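Local coordinates for protein ULam111 (PDB 5WUT) that probably hydrolyses the beta-1,3-glucosidic bonds of laminarin, as a family 16 glycoside hydrolase with a beta-jelly-roll fold, at residues E40-T45 with N205-G210; L56-K61 with F226-I231; T138-G143 with E191-Y196; T134-T139 with L180-N185. All coordinates share one frame; numbering follows the deposited sequence.

Contact 1: E40-T45 with N205-G210; sequences ERQLYT and NMAIGG
Glu40 lays its carboxylate against the methyl of Ala207, with OE1 nearest at 3.4 Å from Ala207 CB. Its OE2 receives a weak bond from a water that also donates to Gly209 O. The backbones close in, Glu40 CA to Gly210 CA being 4.1 Å, and a beta carbon on Gly210 would run into Glu40 CG. Arg41 N donates to Ile208 O over 3.0 Å in a nearly straight bond (170° at the hydrogen). The arginine chain extends from CG to NE, which donates in the guanidinium plane to a second water that also accepts from Gly210 N; Arg41 NH2 goes on to Pro215 O. Strand 42-44 and the 205-208 end of strand 200-208 of the jelly roll run roughly antiparallel, but their local axes stay 7.4 Å apart, and each pairs instead with strand 66-80. Gln42 bridges the space: CG, over one face of the Tyr44 ring and offset toward its rim, sits between backbone N and carbonyl carbon (chi1 79°), the chain bends at chi2, and OE1 takes Ile208 N at 2.9 Å, the donor standing above the amide carbonyl plane. In its own amide plane, Gln42 NE2 donates to Glu40 OE1 at 2.9 Å. An alanine here, lacking CG and the amide, would probably leave Ile208 N and Glu40 OE1 without these mates and a gap over that ring face. Tyr44 brings CE1, at the ring edge, to 3.5 Å from Met206 O. Its OH accepts from Asn205 ND2 at 3.0 Å, with ring and amide planes 85° apart, while Asn205 OD1 is held by Trp102 NE1.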
# COMPACT_ATOMS: atom_id res chain seq x y z
N GLU A 40 -14.91 -26.42 -6.56
CA GLU A 40 -15.57 -25.64 -5.52
C GLU A 40 -16.89 -26.22 -5.00
O GLU A 40 -17.54 -27.00 -5.69
CB GLU A 40 -15.78 -24.22 -6.05
CG GLU A 40 -14.46 -23.46 -6.09
CD GLU A 40 -14.53 -22.23 -6.94
OE1 GLU A 40 -15.64 -21.85 -7.37
OE2 GLU A 40 -13.45 -21.61 -7.15
N ARG A 41 -17.25 -25.84 -3.77
CA ARG A 41 -18.44 -26.40 -3.13
C ARG A 41 -19.78 -25.75 -3.52
O ARG A 41 -20.82 -26.41 -3.50
CB ARG A 41 -18.31 -26.35 -1.61
CG ARG A 41 -17.10 -27.09 -1.05
CD ARG A 41 -17.20 -27.26 0.44
NE ARG A 41 -15.95 -27.77 1.00
CZ ARG A 41 -15.80 -28.19 2.25
NH1 ARG A 41 -16.83 -28.22 3.10
NH2 ARG A 41 -14.60 -28.62 2.65
N GLN A 42 -19.77 -24.46 -3.86
CA GLN A 42 -21.03 -23.72 -3.98
C GLN A 42 -21.80 -23.94 -5.27
O GLN A 42 -21.21 -24.18 -6.33
CB GLN A 42 -20.78 -22.22 -3.80
CG GLN A 42 -20.22 -21.52 -5.05
CD GLN A 42 -18.79 -21.90 -5.36
OE1 GLN A 42 -18.03 -22.25 -4.46
NE2 GLN A 42 -18.40 -21.81 -6.63
N LEU A 43 -23.12 -23.87 -5.16
CA LEU A 43 -23.97 -23.60 -6.30
C LEU A 43 -24.21 -22.11 -6.33
O LEU A 43 -24.51 -21.50 -5.30
CB LEU A 43 -25.31 -24.33 -6.23
CG LEU A 43 -25.31 -25.85 -6.18
CD1 LEU A 43 -26.75 -26.33 -6.29
CD2 LEU A 43 -24.47 -26.40 -7.30
N TYR A 44 -24.06 -21.52 -7.50
CA TYR A 44 -24.33 -20.10 -7.64
C TYR A 44 -25.81 -19.91 -7.96
O TYR A 44 -26.40 -20.70 -8.72
CB TYR A 44 -23.44 -19.49 -8.70
CG TYR A 44 -22.01 -19.29 -8.28
CD1 TYR A 44 -21.70 -18.57 -7.14
CD2 TYR A 44 -20.96 -19.79 -9.04
CE1 TYR A 44 -20.39 -18.35 -6.76
CE2 TYR A 44 -19.64 -19.57 -8.67
CZ TYR A 44 -19.37 -18.85 -7.53
OH TYR A 44 -18.06 -18.62 -7.15
N THR A 45 -26.42 -18.89 -7.35
CA THR A 45 -27.86 -18.68 -7.46
C THR A 45 -28.19 -17.24 -7.79
O THR A 45 -27.30 -16.40 -7.84
CB THR A 45 -28.58 -19.02 -6.15
OG1 THR A 45 -28.36 -17.96 -5.22
CG2 THR A 45 -28.09 -20.35 -5.57
N ASN A 205 -17.61 -12.45 -7.60
CA ASN A 205 -18.14 -13.72 -7.09
C ASN A 205 -17.61 -14.02 -5.70
O ASN A 205 -16.67 -13.38 -5.23
CB ASN A 205 -17.81 -14.88 -8.03
CG ASN A 205 -16.37 -15.32 -7.93
OD1 ASN A 205 -15.49 -14.71 -8.54
ND2 ASN A 205 -16.12 -16.38 -7.15
N MET A 206 -18.21 -14.99 -5.05
CA MET A 206 -17.63 -15.49 -3.80
C MET A 206 -17.71 -17.01 -3.80
O MET A 206 -18.80 -17.60 -3.74
CB MET A 206 -18.31 -14.88 -2.58
CG MET A 206 -17.85 -15.50 -1.26
SD MET A 206 -18.25 -14.58 0.24
CE MET A 206 -19.96 -14.12 -0.07
N ALA A 207 -16.56 -17.65 -3.94
CA ALA A 207 -16.48 -19.11 -3.93
C ALA A 207 -16.24 -19.67 -2.51
O ALA A 207 -15.88 -18.96 -1.58
CB ALA A 207 -15.40 -19.58 -4.88
N ILE A 208 -16.50 -20.97 -2.37
CA ILE A 208 -16.35 -21.67 -1.10
C ILE A 208 -15.53 -22.93 -1.30
O ILE A 208 -15.88 -23.77 -2.13
CB ILE A 208 -17.72 -22.06 -0.52
CG1 ILE A 208 -18.52 -20.79 -0.20
CG2 ILE A 208 -17.54 -22.96 0.72
CD1 ILE A 208 -20.00 -21.04 0.06
N GLY A 209 -14.42 -23.04 -0.59
CA GLY A 209 -13.57 -24.22 -0.66
C GLY A 209 -12.90 -24.40 -2.00
O GLY A 209 -12.63 -23.43 -2.69
N GLY A 210 -12.60 -25.65 -2.36
CA GLY A 210 -11.95 -25.89 -3.63
C GLY A 210 -10.44 -25.82 -3.64
O GLY A 210 -9.80 -25.63 -2.59
O HOH W 1 -11.29 -22.81 -4.86
O HOH W 2 -13.65 -27.78 -0.68

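Contact 2: L56-K61 with F226-I231; sequences LVITAK and FSIDYI
An antiparallel ladder of the jelly roll joins Leu56, Val57 and Ile58 to Ile228, Ser227 and Phe226, the local strand axes 4.7 Å apart at 167°. Leu56 with Ile228 and Ile58 with Phe226 are hydrogen-bonded pairs. In the first, Ile228 N reaches Leu56 O at 2.8 Å and Leu56 N returns a bond to Ile228 O; in the second, Phe226 N meets Ile58 O at 2.8 Å and Ile58 N bonds to Phe226 O. Between them, Val57 and Ser227 form a non-hydrogen-bonded pair, and their side chains share one face, opposite to that of Leu56, Ile58, Phe226 and Ile228, Ser227 OG lying 3.8 Å from Val57 CG2. On the latter face the packing is apolar. Leu56 and Ile228 lie side by side, Leu56 CD2 being 4.1 Å from Ile228 CD1. Ile58 CD1 reaches the same methyl at 4.3 Å. Ile228 CD1 also sits 3.9 Å above the centre of the Phe226 ring, a CH-pi-like overlap. Ile204 and Met206 of strand 200-208 and Pro99 of strand 97-105 cover this apolar face; strand 49-52 flanks 55-63 on its other edge, Val57 bonding to Lys50, strand 83-90 flanks 224-234, and side chains of strand 66-80 touch Leu56 and Ile58.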
# COMPACT_ATOMS: atom_id res chain seq x y z
N LEU A 56 -23.94 -3.72 -3.23
CA LEU A 56 -24.24 -5.11 -3.57
C LEU A 56 -23.73 -5.98 -2.43
O LEU A 56 -22.55 -5.94 -2.09
CB LEU A 56 -23.60 -5.52 -4.91
CG LEU A 56 -23.60 -7.03 -5.20
CD1 LEU A 56 -25.03 -7.54 -5.43
CD2 LEU A 56 -22.72 -7.33 -6.40
N VAL A 57 -24.62 -6.76 -1.82
CA VAL A 57 -24.21 -7.66 -0.75
C VAL A 57 -24.43 -9.10 -1.18
O VAL A 57 -25.56 -9.53 -1.39
CB VAL A 57 -24.95 -7.39 0.58
CG1 VAL A 57 -24.45 -8.35 1.67
CG2 VAL A 57 -24.75 -5.94 1.01
N ILE A 58 -23.34 -9.84 -1.32
CA ILE A 58 -23.41 -11.25 -1.65
C ILE A 58 -23.23 -12.05 -0.38
O ILE A 58 -22.28 -11.82 0.37
CB ILE A 58 -22.32 -11.65 -2.66
CG1 ILE A 58 -22.55 -10.90 -3.98
CG2 ILE A 58 -22.28 -13.17 -2.85
CD1 ILE A 58 -21.40 -11.03 -4.96
N THR A 59 -24.14 -12.99 -0.12
CA THR A 59 -24.03 -13.81 1.09
C THR A 59 -23.76 -15.27 0.75
O THR A 59 -24.48 -15.89 -0.04
CB THR A 59 -25.30 -13.71 1.95
OG1 THR A 59 -25.49 -12.36 2.38
CG2 THR A 59 -25.17 -14.60 3.19
N ALA A 60 -22.69 -15.79 1.34
CA ALA A 60 -22.35 -17.21 1.25
C ALA A 60 -23.08 -17.94 2.38
O ALA A 60 -23.00 -17.52 3.52
CB ALA A 60 -20.84 -17.41 1.36
N LYS A 61 -23.82 -18.98 2.02
CA LYS A 61 -24.65 -19.70 2.98
C LYS A 61 -24.39 -21.19 2.94
O LYS A 61 -24.00 -21.74 1.91
CB LYS A 61 -26.14 -19.46 2.71
CG LYS A 61 -26.59 -18.01 2.67
CD LYS A 61 -28.09 -17.93 2.37
CE LYS A 61 -28.47 -16.70 1.54
NZ LYS A 61 -29.87 -16.80 0.98
N PHE A 226 -20.01 -10.49 1.44
CA PHE A 226 -19.05 -9.79 0.58
C PHE A 226 -19.79 -8.59 0.03
O PHE A 226 -20.76 -8.76 -0.71
CB PHE A 226 -18.59 -10.74 -0.52
CG PHE A 226 -17.62 -10.16 -1.53
CD1 PHE A 226 -16.74 -9.13 -1.22
CD2 PHE A 226 -17.56 -10.71 -2.80
CE1 PHE A 226 -15.83 -8.65 -2.19
CE2 PHE A 226 -16.68 -10.24 -3.77
CZ PHE A 226 -15.81 -9.21 -3.46
N SER A 227 -19.37 -7.38 0.41
CA SER A 227 -20.11 -6.16 0.06
C SER A 227 -19.33 -5.30 -0.92
O SER A 227 -18.17 -4.97 -0.65
CB SER A 227 -20.43 -5.33 1.30
OG SER A 227 -21.19 -6.10 2.23
N ILE A 228 -19.96 -4.92 -2.02
CA ILE A 228 -19.28 -4.08 -3.01
C ILE A 228 -20.05 -2.77 -3.17
O ILE A 228 -21.24 -2.78 -3.47
CB ILE A 228 -19.15 -4.81 -4.36
CG1 ILE A 228 -18.49 -6.20 -4.18
CG2 ILE A 228 -18.36 -3.94 -5.36
CD1 ILE A 228 -19.46 -7.35 -3.95
N ASP A 229 -19.38 -1.65 -2.93
CA ASP A 229 -19.98 -0.31 -3.02
C ASP A 229 -20.09 0.17 -4.46
O ASP A 229 -21.14 0.66 -4.89
CB ASP A 229 -19.15 0.66 -2.18
CG ASP A 229 -19.78 2.04 -2.01
OD1 ASP A 229 -20.96 2.24 -2.35
OD2 ASP A 229 -19.07 2.94 -1.49
N TYR A 230 -19.01 0.02 -5.22
CA TYR A 230 -19.02 0.46 -6.60
C TYR A 230 -17.91 -0.16 -7.44
O TYR A 230 -16.95 -0.74 -6.92
CB TYR A 230 -18.91 2.00 -6.66
CG TYR A 230 -17.61 2.60 -6.13
CD1 TYR A 230 -16.39 2.42 -6.80
CD2 TYR A 230 -17.61 3.39 -4.99
CE1 TYR A 230 -15.22 2.98 -6.33
CE2 TYR A 230 -16.45 3.97 -4.52
CZ TYR A 230 -15.26 3.77 -5.19
OH TYR A 230 -14.12 4.35 -4.69
N ILE A 231 -18.07 -0.04 -8.75
CA ILE A 231 -17.00 -0.20 -9.73
C ILE A 231 -16.99 1.08 -10.54
O ILE A 231 -18.04 1.48 -11.05
CB ILE A 231 -17.23 -1.39 -10.69
CG1 ILE A 231 -17.29 -2.71 -9.93
CG2 ILE A 231 -16.12 -1.44 -11.74
CD1 ILE A 231 -17.83 -3.86 -10.80

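Contact 3: T138-G143 with E191-Y196; sequences TTASHG and EAIWPY
Ala140 N provides the direct backbone bond between the loops, donating to Ala192 O at 3.0 Å with 155° at the hydrogen, although the donor stands well above that carbonyl plane. Two waters supplement it. One lies 2.6 Å from Thr138 OG1 and donates to Ile193 O; the other accepts from Thr139 N at 3.0 Å and also sits beside Glu191 O. Bonds within 138-143 shape the turn that meets them: Thr138 OG1, set between backbone N and carbonyl carbon (chi1 64°), accepts from Ser141 N in an ST motif. His142 ND1 donates to Thr138 O at 2.8 Å, nearly in the ring plane. In the packing contacts, the Thr138 side chain crosses those of Pro195 and Tyr196 at about a right angle, its CG2 coming within 3.6 Å of Pro195 CD and lying against the hydroxyl, Tyr196 OH, at 3.3 Å. Pro195 CG in turn lies over the centre of the Tyr196 ring, whose hydroxyl is bonded to Glu118 O. Farther out, Ala140 CB meets Ile193 CG1 at 3.8 Å. The contact joins the loop after strand 131-137 to that after strand 179-184; with no charged pair across it, shape and main-chain bonding hold the junction more than side-chain charge.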
# COMPACT_ATOMS: atom_id res chain seq x y z
N THR A 138 -2.67 -16.07 -18.30
CA THR A 138 -2.51 -16.00 -19.75
C THR A 138 -2.06 -17.37 -20.25
O THR A 138 -1.75 -18.24 -19.45
CB THR A 138 -1.45 -14.97 -20.15
OG1 THR A 138 -0.19 -15.40 -19.64
CG2 THR A 138 -1.75 -13.60 -19.56
N THR A 139 -1.94 -17.53 -21.56
CA THR A 139 -1.35 -18.77 -22.07
C THR A 139 0.07 -18.97 -21.53
O THR A 139 0.45 -20.08 -21.15
CB THR A 139 -1.34 -18.79 -23.60
OG1 THR A 139 -2.67 -19.04 -24.06
CG2 THR A 139 -0.43 -19.89 -24.14
N ALA A 140 0.83 -17.88 -21.45
CA ALA A 140 2.20 -17.96 -20.96
C ALA A 140 2.30 -18.41 -19.49
O ALA A 140 3.24 -19.12 -19.12
CB ALA A 140 2.91 -16.60 -21.15
N SER A 141 1.36 -17.98 -18.65
CA SER A 141 1.33 -18.40 -17.25
C SER A 141 -0.09 -18.34 -16.70
O SER A 141 -0.70 -17.27 -16.67
CB SER A 141 2.27 -17.53 -16.39
OG SER A 141 2.47 -18.16 -15.13
N HIS A 142 -0.62 -19.48 -16.27
CA HIS A 142 -2.00 -19.57 -15.80
C HIS A 142 -2.15 -20.64 -14.74
O HIS A 142 -1.36 -21.57 -14.67
CB HIS A 142 -2.94 -19.87 -16.97
CG HIS A 142 -2.51 -21.05 -17.79
ND1 HIS A 142 -1.67 -20.93 -18.87
CD2 HIS A 142 -2.77 -22.37 -17.67
CE1 HIS A 142 -1.46 -22.12 -19.40
NE2 HIS A 142 -2.11 -23.01 -18.69
N GLY A 143 -3.21 -20.53 -13.94
CA GLY A 143 -3.46 -21.48 -12.87
C GLY A 143 -2.55 -21.12 -11.72
O GLY A 143 -2.84 -20.18 -10.97
N GLU A 191 0.50 -12.40 -28.01
CA GLU A 191 -0.82 -12.65 -27.43
C GLU A 191 -0.74 -13.66 -26.28
O GLU A 191 -1.51 -13.57 -25.31
CB GLU A 191 -1.81 -13.15 -28.50
CG GLU A 191 -3.25 -13.27 -27.95
CD GLU A 191 -4.29 -13.59 -29.01
OE1 GLU A 191 -4.28 -12.92 -30.08
OE2 GLU A 191 -5.13 -14.49 -28.77
N ALA A 192 0.21 -14.59 -26.35
CA ALA A 192 0.37 -15.59 -25.30
C ALA A 192 0.77 -14.93 -23.98
O ALA A 192 0.33 -15.34 -22.91
CB ALA A 192 1.40 -16.64 -25.71
N ILE A 193 1.62 -13.91 -24.08
CA ILE A 193 2.10 -13.19 -22.90
C ILE A 193 1.17 -12.05 -22.53
O ILE A 193 0.95 -11.75 -21.35
CB ILE A 193 3.52 -12.66 -23.18
CG1 ILE A 193 4.49 -13.83 -23.25
CG2 ILE A 193 3.97 -11.66 -22.12
CD1 ILE A 193 5.85 -13.46 -23.78
N TRP A 194 0.57 -11.43 -23.55
CA TRP A 194 -0.20 -10.21 -23.36
C TRP A 194 -1.47 -10.20 -24.19
O TRP A 194 -1.52 -9.61 -25.27
CB TRP A 194 0.67 -8.99 -23.72
CG TRP A 194 0.07 -7.64 -23.44
CD1 TRP A 194 -0.61 -6.85 -24.31
CD2 TRP A 194 0.14 -6.91 -22.21
NE1 TRP A 194 -0.98 -5.67 -23.70
CE2 TRP A 194 -0.53 -5.68 -22.41
CE3 TRP A 194 0.70 -7.17 -20.95
CZ2 TRP A 194 -0.66 -4.72 -21.40
CZ3 TRP A 194 0.58 -6.21 -19.96
CH2 TRP A 194 -0.10 -5.01 -20.19
N PRO A 195 -2.50 -10.89 -23.69
CA PRO A 195 -3.82 -10.86 -24.34
C PRO A 195 -4.62 -9.62 -23.94
O PRO A 195 -5.84 -9.67 -24.00
CB PRO A 195 -4.49 -12.12 -23.81
CG PRO A 195 -3.89 -12.26 -22.42
CD PRO A 195 -2.46 -11.86 -22.59
N TYR A 196 -3.95 -8.55 -23.52
CA TYR A 196 -4.65 -7.44 -22.88
C TYR A 196 -4.89 -6.22 -23.77
O TYR A 196 -5.16 -5.13 -23.26
CB TYR A 196 -3.89 -7.03 -21.61
CG TYR A 196 -3.81 -8.19 -20.63
CD1 TYR A 196 -4.95 -8.66 -20.00
CD2 TYR A 196 -2.61 -8.83 -20.38
CE1 TYR A 196 -4.91 -9.73 -19.13
CE2 TYR A 196 -2.56 -9.92 -19.49
CZ TYR A 196 -3.72 -10.36 -18.87
OH TYR A 196 -3.68 -11.44 -18.01
O HOH W 3 1.66 -13.57 -19.28
O HOH W 4 -2.89 -15.47 -23.52

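Contact 4: T134-T139 with L180-N185; sequences TSLHTT and LVYTFN
Leu136 pushes its CD2 methyl between two aromatic residues, meeting the edge of the Tyr182 ring at CE2 (3.7 Å) and Phe184 at CB (3.7 Å). CD2 lies near the plane of the tyrosine ring, so this is a rim contact, and CG of Leu136 adds a touch on Phe184 CD2 at 3.9 Å. Tyr182 CG is anti to the backbone N (chi1 175°), and the ring beyond it passes Thr134 to bring CE2 beside Leu136. Thr134 and Tyr182 slide past each other in opposite directions, with Thr134 OG1 3.5 Å from Tyr182 CB. Thr134 OG1 also faces Val181 CG2 at 4.2 Å. Successive residues Val181 and Tyr182 can both turn toward 134-139 because they form a classic beta bulge opposite Phe174. The two strands run in similar directions, 17° apart, but their axes are 8.2 Å from each other and they are not hydrogen-bonded partners: 131-137 pairs with 118-123 and 148-152, whereas 179-184 pairs with 172-176. They belong to different layers of the jelly-roll sandwich and pack side chain to side chain. An alanine in place of Tyr182 would probably leave Leu136 CD2 without its ring edge and open a gap beside Phe174, whose ring meets the tyrosine. At the far end, Leu180 makes backbone hydrogen bonds to the second subunit, and Val181 packs on Ile179 of that subunit. Since the side chains meet through carbon and a threonine hydroxyl set against CB and ring atoms, the cohesion between these strands comes from van der Waals packing.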
# COMPACT_ATOMS: atom_id res chain seq x y z
N THR A 134 -2.82 -10.16 -6.26
CA THR A 134 -3.09 -9.49 -7.54
C THR A 134 -2.34 -10.28 -8.59
O THR A 134 -1.15 -10.54 -8.43
CB THR A 134 -2.63 -8.03 -7.53
OG1 THR A 134 -1.25 -7.97 -7.14
CG2 THR A 134 -3.46 -7.23 -6.55
N SER A 135 -3.04 -10.68 -9.66
CA SER A 135 -2.51 -11.67 -10.59
C SER A 135 -3.00 -11.49 -12.01
O SER A 135 -4.02 -10.85 -12.27
CB SER A 135 -2.88 -13.09 -10.16
OG SER A 135 -2.79 -13.28 -8.76
N LEU A 136 -2.27 -12.14 -12.92
CA LEU A 136 -2.66 -12.29 -14.33
C LEU A 136 -2.64 -13.77 -14.68
O LEU A 136 -1.80 -14.51 -14.19
CB LEU A 136 -1.70 -11.56 -15.27
CG LEU A 136 -1.64 -10.03 -15.26
CD1 LEU A 136 -3.01 -9.36 -15.25
CD2 LEU A 136 -0.79 -9.58 -14.11
N HIS A 137 -3.58 -14.20 -15.53
CA HIS A 137 -3.54 -15.54 -16.12
C HIS A 137 -3.59 -15.39 -17.62
O HIS A 137 -4.41 -14.63 -18.16
CB HIS A 137 -4.71 -16.39 -15.65
CG HIS A 137 -4.72 -16.62 -14.17
ND1 HIS A 137 -4.25 -17.77 -13.59
CD2 HIS A 137 -5.12 -15.81 -13.16
CE1 HIS A 137 -4.36 -17.67 -12.28
NE2 HIS A 137 -4.89 -16.49 -11.99
N THR A 138 -2.67 -16.07 -18.30
CA THR A 138 -2.51 -16.00 -19.75
C THR A 138 -2.06 -17.37 -20.25
O THR A 138 -1.75 -18.24 -19.45
CB THR A 138 -1.45 -14.97 -20.15
OG1 THR A 138 -0.19 -15.40 -19.64
CG2 THR A 138 -1.75 -13.60 -19.56
N THR A 139 -1.94 -17.53 -21.56
CA THR A 139 -1.35 -18.77 -22.07
C THR A 139 0.07 -18.97 -21.53
O THR A 139 0.45 -20.08 -21.15
CB THR A 139 -1.34 -18.79 -23.60
OG1 THR A 139 -2.67 -19.04 -24.06
CG2 THR A 139 -0.43 -19.89 -24.14
N LEU A 180 0.54 1.46 -5.08
CA LEU A 180 0.95 0.54 -6.14
C LEU A 180 1.63 -0.68 -5.54
O LEU A 180 2.69 -0.56 -4.92
CB LEU A 180 1.87 1.22 -7.13
CG LEU A 180 2.42 0.35 -8.27
CD1 LEU A 180 1.29 -0.11 -9.14
CD2 LEU A 180 3.43 1.16 -9.08
N VAL A 181 1.00 -1.85 -5.70
CA VAL A 181 1.53 -3.06 -5.06
C VAL A 181 2.17 -4.05 -6.03
O VAL A 181 2.94 -4.92 -5.60
CB VAL A 181 0.45 -3.81 -4.26
CG1 VAL A 181 -0.07 -2.92 -3.15
CG2 VAL A 181 -0.70 -4.27 -5.18
N TYR A 182 1.87 -3.92 -7.32
CA TYR A 182 2.34 -4.90 -8.31
C TYR A 182 2.24 -4.31 -9.71
O TYR A 182 1.26 -3.63 -10.04
CB TYR A 182 1.52 -6.20 -8.22
CG TYR A 182 1.84 -7.24 -9.27
CD1 TYR A 182 3.14 -7.68 -9.48
CD2 TYR A 182 0.82 -7.81 -10.03
CE1 TYR A 182 3.43 -8.63 -10.46
CE2 TYR A 182 1.10 -8.77 -10.99
CZ TYR A 182 2.40 -9.17 -11.20
OH TYR A 182 2.66 -10.11 -12.18
N THR A 183 3.26 -4.58 -10.53
CA THR A 183 3.27 -4.13 -11.91
C THR A 183 3.66 -5.28 -12.84
O THR A 183 4.62 -6.00 -12.58
CB THR A 183 4.26 -2.97 -12.12
OG1 THR A 183 3.85 -1.83 -11.36
CG2 THR A 183 4.33 -2.59 -13.59
N PHE A 184 2.89 -5.47 -13.90
CA PHE A 184 3.23 -6.44 -14.93
C PHE A 184 3.46 -5.65 -16.21
O PHE A 184 2.57 -4.95 -16.70
CB PHE A 184 2.13 -7.50 -15.10
CG PHE A 184 2.41 -8.54 -16.15
CD1 PHE A 184 3.53 -9.36 -16.06
CD2 PHE A 184 1.53 -8.73 -17.21
CE1 PHE A 184 3.78 -10.33 -17.02
CE2 PHE A 184 1.77 -9.70 -18.18
CZ PHE A 184 2.90 -10.50 -18.08
N ASN A 185 4.68 -5.74 -16.73
CA ASN A 185 5.07 -5.00 -17.92
C ASN A 185 6.09 -5.81 -18.69
O ASN A 185 7.29 -5.52 -18.64
CB ASN A 185 5.64 -3.63 -17.54
CG ASN A 185 5.98 -2.78 -18.75
OD1 ASN A 185 5.98 -3.26 -19.88
ND2 ASN A 185 6.26 -1.50 -18.51

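From the N terminus, residues 40-45 and then 56-61 open loops that close at 205-210 and 226-231, so contacts 1 and 2 cross: the second loop opens inside the first and closes after it. Both long loops enclose contacts 3 and 4, which start from one stretch and share Thr138 and Thr139; contact 4 closes first, at 180-185, and contact 3 next, at 191-196. Contacts 1 and 2 touch through Met206, whose CE packs 3.3 Å from Ile58 O, tying strand 200-208 to strands 55-63 and 224-234. Contacts 3 and 4, with centres about 11 Å apart, join the 131-137 strand and its following loop to strand 179-184 and the segment beyond it.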